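Local coordinates for neuraminidase (Influenza A virus, PDB 4GDI), which is a neuraminidase-like surface glycoprotein that may cleave terminal sialic acids, although its putative active site has diverged, at residues 158-163 with 174-179; 184-189 with 229-234. All coordinates share one frame; numbering follows the deposited sequence.

Contact 1 of 2, residues 158-163 with 174-179; sequences SCFVIV and HRIYEL
Residues 158-163 and 174-179 run antiparallel, their axes 4.6 Å apart at closest, and six backbone hydrogen bonds join Cys159 to Leu179, Val161 to Tyr177 and Val163 to Arg175. Between these pairs Phe160 faces Glu178 and Ile162 faces Ile176 as non-hydrogen-bonded pairs. The Phe160 ring runs alongside the Glu178 side chain in the same direction, with ring and carboxylate planes 24° apart. Glu178 CG is anti to the backbone N (chi1 177°) and sits 3.7 Å from Phe160 CE2. Ile176 CG2 approaches the edge of the Phe160 ring near CD2. Ile162 CD1 meets Ile176 CG1 at 3.6 Å. This is the central hairpin of a four-stranded antiparallel sheet, one blade of the neuraminidase beta-propeller. Phe160, Ile162, Ile176 and Glu178 share one face of it. On the other face, Val163 CG2 lies 3.6 Å from Tyr177 CD1, and Val161 CG1 packs on Tyr177 CB. That face meets the neighbouring blade, where Leu114 touches Val161 and Leu179, and Phe137 stacks on Tyr177. The carboxylate of Glu178, a calcium ligand in a crystal structure of this protein, is held at OE1 by a salt bridge to Arg186. Glu178 OE2 lies 3.2 Å from Ser158 OG. Cys159 SG forms a disulfide with Cys154.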
loop_
_atom_site.group_PDB
_atom_site.type_symbol
_atom_site.label_atom_id
_atom_site.label_comp_id
_atom_site.label_asym_id
_atom_site.label_seq_id
_atom_site.Cartn_x
_atom_site.Cartn_y
_atom_site.Cartn_z
ATOM N N SER A 158 24.310 3.757 -20.283
ATOM C CA SER A 158 24.150 2.801 -21.382
ATOM C C SER A 158 23.733 1.429 -20.833
ATOM O O SER A 158 24.404 0.885 -19.954
ATOM C CB SER A 158 25.461 2.643 -22.164
ATOM O OG SER A 158 25.851 3.842 -22.806
ATOM N N CYS A 159 22.654 0.865 -21.361
ATOM C CA CYS A 159 22.180 -0.451 -20.919
ATOM C C CYS A 159 22.344 -1.510 -22.020
ATOM O O CYS A 159 22.018 -1.274 -23.183
ATOM C CB CYS A 159 20.717 -0.355 -20.480
ATOM S SG CYS A 159 20.449 0.792 -19.073
ATOM N N PHE A 160 22.838 -2.684 -21.646
ATOM C CA PHE A 160 23.139 -3.727 -22.620
ATOM C C PHE A 160 22.294 -4.969 -22.357
ATOM O O PHE A 160 22.058 -5.331 -21.207
ATOM C CB PHE A 160 24.618 -4.088 -22.540
ATOM C CG PHE A 160 25.528 -2.915 -22.749
ATOM C CD1 PHE A 160 25.817 -2.052 -21.705
ATOM C CD2 PHE A 160 26.107 -2.685 -23.991
ATOM C CE1 PHE A 160 26.667 -0.955 -21.896
ATOM C CE2 PHE A 160 26.954 -1.584 -24.189
ATOM C CZ PHE A 160 27.224 -0.723 -23.137
ATOM N N VAL A 161 21.825 -5.607 -23.421
ATOM C CA VAL A 161 21.037 -6.824 -23.282
ATOM C C VAL A 161 21.326 -7.743 -24.456
ATOM O O VAL A 161 21.603 -7.278 -25.558
ATOM C CB VAL A 161 19.550 -6.509 -23.210
ATOM C CG1 VAL A 161 19.074 -5.855 -24.505
ATOM C CG2 VAL A 161 18.750 -7.756 -22.914
ATOM N N ILE A 162 21.304 -9.044 -24.197
ATOM C CA ILE A 162 21.457 -10.049 -25.240
ATOM C C ILE A 162 20.082 -10.418 -25.790
ATOM O O ILE A 162 19.197 -10.809 -25.041
ATOM C CB ILE A 162 22.133 -11.339 -24.714
ATOM C CG1 ILE A 162 23.453 -11.015 -23.991
ATOM C CG2 ILE A 162 22.392 -12.308 -25.851
ATOM C CD1 ILE A 162 24.403 -10.199 -24.802
ATOM N N VAL A 163 19.910 -10.280 -27.100
ATOM C CA VAL A 163 18.679 -10.694 -27.766
ATOM C C VAL A 163 18.963 -11.859 -28.721
ATOM O O VAL A 163 19.939 -11.824 -29.471
ATOM C CB VAL A 163 18.089 -9.533 -28.582
ATOM C CG1 VAL A 163 16.892 -10.000 -29.388
ATOM C CG2 VAL A 163 17.707 -8.374 -27.666
ATOM N N HIS A 174 22.526 -14.432 -32.040
ATOM C CA HIS A 174 22.607 -13.727 -30.764
ATOM C C HIS A 174 23.272 -12.375 -30.966
ATOM O O HIS A 174 24.328 -12.274 -31.577
ATOM C CB HIS A 174 23.369 -14.580 -29.751
ATOM C CG HIS A 174 22.836 -15.968 -29.651
ATOM N ND1 HIS A 174 21.674 -16.269 -28.969
ATOM C CD2 HIS A 174 23.245 -17.125 -30.222
ATOM C CE1 HIS A 174 21.418 -17.556 -29.089
ATOM N NE2 HIS A 174 22.362 -18.103 -29.842
ATOM N N ARG A 175 22.606 -11.333 -30.488
ATOM C CA ARG A 175 23.094 -9.976 -30.640
ATOM C C ARG A 175 23.170 -9.261 -29.292
ATOM O O ARG A 175 22.305 -9.447 -28.436
ATOM C CB ARG A 175 22.133 -9.191 -31.528
ATOM C CG ARG A 175 22.051 -9.680 -32.950
ATOM C CD ARG A 175 21.103 -8.815 -33.758
ATOM N NE ARG A 175 21.195 -9.118 -35.178
ATOM C CZ ARG A 175 20.554 -8.453 -36.133
ATOM N NH1 ARG A 175 19.761 -7.430 -35.823
ATOM N NH2 ARG A 175 20.716 -8.816 -37.401
ATOM N N ILE A 176 24.203 -8.439 -29.115
ATOM C CA ILE A 176 24.227 -7.477 -28.032
ATOM C C ILE A 176 23.585 -6.199 -28.536
ATOM O O ILE A 176 23.970 -5.680 -29.587
ATOM C CB ILE A 176 25.648 -7.108 -27.602
ATOM C CG1 ILE A 176 26.430 -8.348 -27.203
ATOM C CG2 ILE A 176 25.587 -6.118 -26.430
ATOM C CD1 ILE A 176 27.900 -8.075 -26.965
ATOM N N TYR A 177 22.608 -5.698 -27.792
ATOM C CA TYR A 177 22.037 -4.396 -28.070
ATOM C C TYR A 177 22.507 -3.380 -27.026
ATOM O O TYR A 177 22.491 -3.655 -25.827
ATOM C CB TYR A 177 20.517 -4.493 -28.070
ATOM C CG TYR A 177 19.942 -4.988 -29.370
ATOM C CD1 TYR A 177 19.889 -6.346 -29.668
ATOM C CD2 TYR A 177 19.449 -4.099 -30.301
ATOM C CE1 TYR A 177 19.354 -6.793 -30.867
ATOM C CE2 TYR A 177 18.927 -4.533 -31.504
ATOM C CZ TYR A 177 18.878 -5.871 -31.781
ATOM O OH TYR A 177 18.335 -6.278 -32.975
ATOM N N GLU A 178 22.945 -2.211 -27.477
ATOM C CA GLU A 178 23.218 -1.120 -26.558
ATOM C C GLU A 178 22.074 -0.109 -26.599
ATOM O O GLU A 178 21.716 0.364 -27.673
ATOM C CB GLU A 178 24.521 -0.412 -26.908
ATOM C CG GLU A 178 24.780 0.773 -26.008
ATOM C CD GLU A 178 26.030 1.556 -26.396
ATOM O OE1 GLU A 178 26.689 1.184 -27.384
ATOM O OE2 GLU A 178 26.343 2.545 -25.701
ATOM N N LEU A 179 21.522 0.218 -25.428
ATOM C CA LEU A 179 20.419 1.168 -25.310
ATOM C C LEU A 179 20.836 2.381 -24.487
ATOM O O LEU A 179 21.673 2.277 -23.591
ATOM C CB LEU A 179 19.224 0.513 -24.612
ATOM C CG LEU A 179 18.875 -0.896 -25.063
ATOM C CD1 LEU A 179 17.659 -1.401 -24.286
ATOM C CD2 LEU A 179 18.630 -0.914 -26.569
#

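Contact 2 of 2, residues 184-189 with 229-234; sequences VQRWKQ and KELNYQ
Arg186 and Lys188 reach from the outermost strand of one propeller blade to Glu230 and Leu231, in the turn between the last two strands of the next blade. The charged contact is a salt bridge from Arg186 NH2 to Glu230 OE1, at 3.0 Å and nearly straight (173° at the hydrogen). The oxygen lies at the guanidinium edge, close to its plane. The nitrogen, however, meets that oxygen from above the carboxylate plane, and the two planes are 59° apart. The guanidinium also serves Glu178. Apolar packing centres on buried Leu231. Leu231 CD1 lies 3.9 Å from Arg186 CG and 4.0 Å from Lys188 CB. Leu231 runs antiparallel to both side chains as it passes them, and it also packs on Phe160 and Ile176. Bends at chi2, chi3 and chi4 fold the Lys188 chain, with Lys188 NZ 3.9 Å from Leu231 CB. Lys188 NZ makes a weak hydrogen bond to Leu231 O at 3.5 Å. Waters also bridge the segments. One donates to Lys229 O and weakly accepts from Arg186 NH2. A second donates to Asn232 OD1 and weakly accepts from Lys188 NZ. A third accepts from Arg186 NH1 and donates to Glu230 OE1 at 2.7 Å.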
loop_
_atom_site.group_PDB
_atom_site.type_symbol
_atom_site.label_atom_id
_atom_site.label_comp_id
_atom_site.label_asym_id
_atom_site.label_seq_id
_atom_site.Cartn_x
_atom_site.Cartn_y
_atom_site.Cartn_z
ATOM N N VAL A 184 17.689 2.149 -29.081
ATOM C CA VAL A 184 18.805 1.395 -29.630
ATOM C C VAL A 184 19.843 2.353 -30.222
ATOM O O VAL A 184 19.535 3.134 -31.118
ATOM C CB VAL A 184 18.325 0.404 -30.698
ATOM C CG1 VAL A 184 19.507 -0.315 -31.341
ATOM C CG2 VAL A 184 17.367 -0.593 -30.080
ATOM N N GLN A 185 21.067 2.285 -29.704
ATOM C CA GLN A 185 22.186 3.072 -30.221
ATOM C C GLN A 185 22.933 2.296 -31.290
ATOM O O GLN A 185 23.253 2.822 -32.351
ATOM C CB GLN A 185 23.146 3.439 -29.090
ATOM C CG GLN A 185 22.451 4.160 -27.949
ATOM C CD GLN A 185 21.858 5.486 -28.392
ATOM O OE1 GLN A 185 22.585 6.426 -28.693
ATOM N NE2 GLN A 185 20.534 5.562 -28.436
ATOM N N ARG A 186 23.223 1.042 -30.993
ATOM C CA ARG A 186 23.831 0.148 -31.954
ATOM C C ARG A 186 23.672 -1.283 -31.471
ATOM O O ARG A 186 23.182 -1.529 -30.371
ATOM C CB ARG A 186 25.303 0.493 -32.167
ATOM C CG ARG A 186 26.100 0.488 -30.914
ATOM C CD ARG A 186 27.487 1.084 -31.094
ATOM N NE ARG A 186 28.043 1.385 -29.784
ATOM C CZ ARG A 186 29.332 1.536 -29.506
ATOM N NH1 ARG A 186 30.260 1.428 -30.453
ATOM N NH2 ARG A 186 29.690 1.806 -28.259
ATOM N N TRP A 187 24.047 -2.228 -32.319
ATOM C CA TRP A 187 24.046 -3.616 -31.929
ATOM C C TRP A 187 25.161 -4.342 -32.656
ATOM O O TRP A 187 25.691 -3.865 -33.663
ATOM C CB TRP A 187 22.681 -4.257 -32.188
ATOM C CG TRP A 187 22.194 -4.132 -33.599
ATOM C CD1 TRP A 187 21.411 -3.145 -34.112
ATOM C CD2 TRP A 187 22.451 -5.039 -34.673
ATOM N NE1 TRP A 187 21.169 -3.373 -35.444
ATOM C CE2 TRP A 187 21.797 -4.533 -35.812
ATOM C CE3 TRP A 187 23.175 -6.228 -34.784
ATOM C CZ2 TRP A 187 21.839 -5.176 -37.041
ATOM C CZ3 TRP A 187 23.217 -6.864 -36.003
ATOM C CH2 TRP A 187 22.556 -6.338 -37.117
ATOM N N LYS A 188 25.524 -5.493 -32.116
ATOM C CA LYS A 188 26.635 -6.263 -32.621
ATOM C C LYS A 188 26.171 -7.719 -32.630
ATOM O O LYS A 188 25.723 -8.241 -31.613
ATOM C CB LYS A 188 27.844 -6.036 -31.705
ATOM C CG LYS A 188 28.981 -7.045 -31.821
ATOM C CD LYS A 188 29.774 -6.868 -33.082
ATOM C CE LYS A 188 31.108 -6.184 -32.816
ATOM N NZ LYS A 188 30.953 -4.741 -32.487
ATOM N N GLN A 189 26.210 -8.360 -33.790
ATOM C CA GLN A 189 25.856 -9.771 -33.847
ATOM C C GLN A 189 27.079 -10.568 -33.431
ATOM O O GLN A 189 28.151 -10.379 -33.974
ATOM C CB GLN A 189 25.388 -10.162 -35.252
ATOM C CG GLN A 189 24.779 -11.553 -35.348
ATOM C CD GLN A 189 23.907 -11.710 -36.589
ATOM O OE1 GLN A 189 22.925 -10.978 -36.777
ATOM N NE2 GLN A 189 24.268 -12.660 -37.446
ATOM N N LYS A 229 31.877 -1.972 -22.977
ATOM C CA LYS A 229 30.948 -0.911 -23.334
ATOM C C LYS A 229 30.990 -0.595 -24.824
ATOM O O LYS A 229 30.053 -0.029 -25.353
ATOM C CB LYS A 229 31.283 0.369 -22.564
ATOM C CG LYS A 229 30.583 0.513 -21.240
ATOM C CD LYS A 229 30.785 1.920 -20.686
ATOM C CE LYS A 229 29.643 2.851 -21.087
ATOM N NZ LYS A 229 29.994 4.280 -20.882
ATOM N N GLU A 230 32.089 -0.931 -25.493
ATOM C CA GLU A 230 32.232 -0.655 -26.924
ATOM C C GLU A 230 31.819 -1.845 -27.805
ATOM O O GLU A 230 31.976 -1.808 -29.026
ATOM C CB GLU A 230 33.678 -0.268 -27.226
ATOM C CG GLU A 230 34.149 0.958 -26.438
ATOM C CD GLU A 230 33.248 2.191 -26.630
ATOM O OE1 GLU A 230 32.614 2.357 -27.714
ATOM O OE2 GLU A 230 33.168 2.990 -25.672
ATOM N N LEU A 231 31.295 -2.891 -27.170
ATOM C CA LEU A 231 30.790 -4.091 -27.851
ATOM C C LEU A 231 31.881 -4.970 -28.427
ATOM O O LEU A 231 31.606 -5.846 -29.238
ATOM C CB LEU A 231 29.760 -3.758 -28.929
ATOM C CG LEU A 231 28.564 -2.964 -28.386
ATOM C CD1 LEU A 231 27.461 -2.823 -29.434
ATOM C CD2 LEU A 231 28.012 -3.601 -27.127
ATOM N N ASN A 232 33.117 -4.758 -27.986
ATOM C CA ASN A 232 34.138 -5.772 -28.176
ATOM C C ASN A 232 33.861 -6.950 -27.267
ATOM O O ASN A 232 33.335 -6.772 -26.174
ATOM C CB ASN A 232 35.509 -5.187 -27.927
ATOM C CG ASN A 232 35.964 -4.367 -29.092
ATOM O OD1 ASN A 232 35.969 -4.856 -30.212
ATOM N ND2 ASN A 232 36.295 -3.110 -28.855
ATOM N N TYR A 233 34.184 -8.158 -27.713
ATOM C CA TYR A 233 33.743 -9.331 -26.968
ATOM C C TYR A 233 34.601 -10.564 -27.221
ATOM O O TYR A 233 35.380 -10.632 -28.179
ATOM C CB TYR A 233 32.274 -9.657 -27.300
ATOM C CG TYR A 233 32.126 -10.360 -28.631
ATOM C CD1 TYR A 233 31.987 -9.631 -29.802
ATOM C CD2 TYR A 233 32.145 -11.751 -28.718
ATOM C CE1 TYR A 233 31.864 -10.260 -31.032
ATOM C CE2 TYR A 233 32.022 -12.393 -29.945
ATOM C CZ TYR A 233 31.885 -11.634 -31.101
ATOM O OH TYR A 233 31.758 -12.231 -32.330
ATOM N N GLN A 234 34.466 -11.531 -26.320
ATOM C CA GLN A 234 35.043 -12.846 -26.518
ATOM C C GLN A 234 34.066 -13.867 -25.942
ATOM O O GLN A 234 33.450 -13.644 -24.898
ATOM C CB GLN A 234 36.436 -12.966 -25.882
ATOM C CG GLN A 234 36.468 -13.401 -24.430
ATOM C CD GLN A 234 37.874 -13.755 -23.925
ATOM O OE1 GLN A 234 38.271 -13.349 -22.823
ATOM N NE2 GLN A 234 38.624 -14.524 -24.717
HETATM O O HOH W 1 33.138 1.977 -30.298
HETATM O O HOH W 2 28.836 2.344 -24.970
HETATM O O HOH W 3 34.172 -3.544 -32.258
#

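Strand 173-180 of contact 1 is the sheet neighbour of strand 183-189 of contact 2, and the two contact centres are about 7 Å apart. Contact 1 is built within one blade, while contact 2 packs that blade's outermost strand against a turn of the next blade. Glu178 OE1 and Arg186 NE join them at 2.8 Å. Arg186 thus links the calcium-ligand residue Glu178 to Glu230; no calcium is bound at Glu178 in this chain. The side chain of Gln180, another ligand of that site, is about 3 Å from the side chain of Ser158 and about 7 Å from that of Lys229. Trp187 stacks on Tyr177 and makes a cation-pi contact with Arg175.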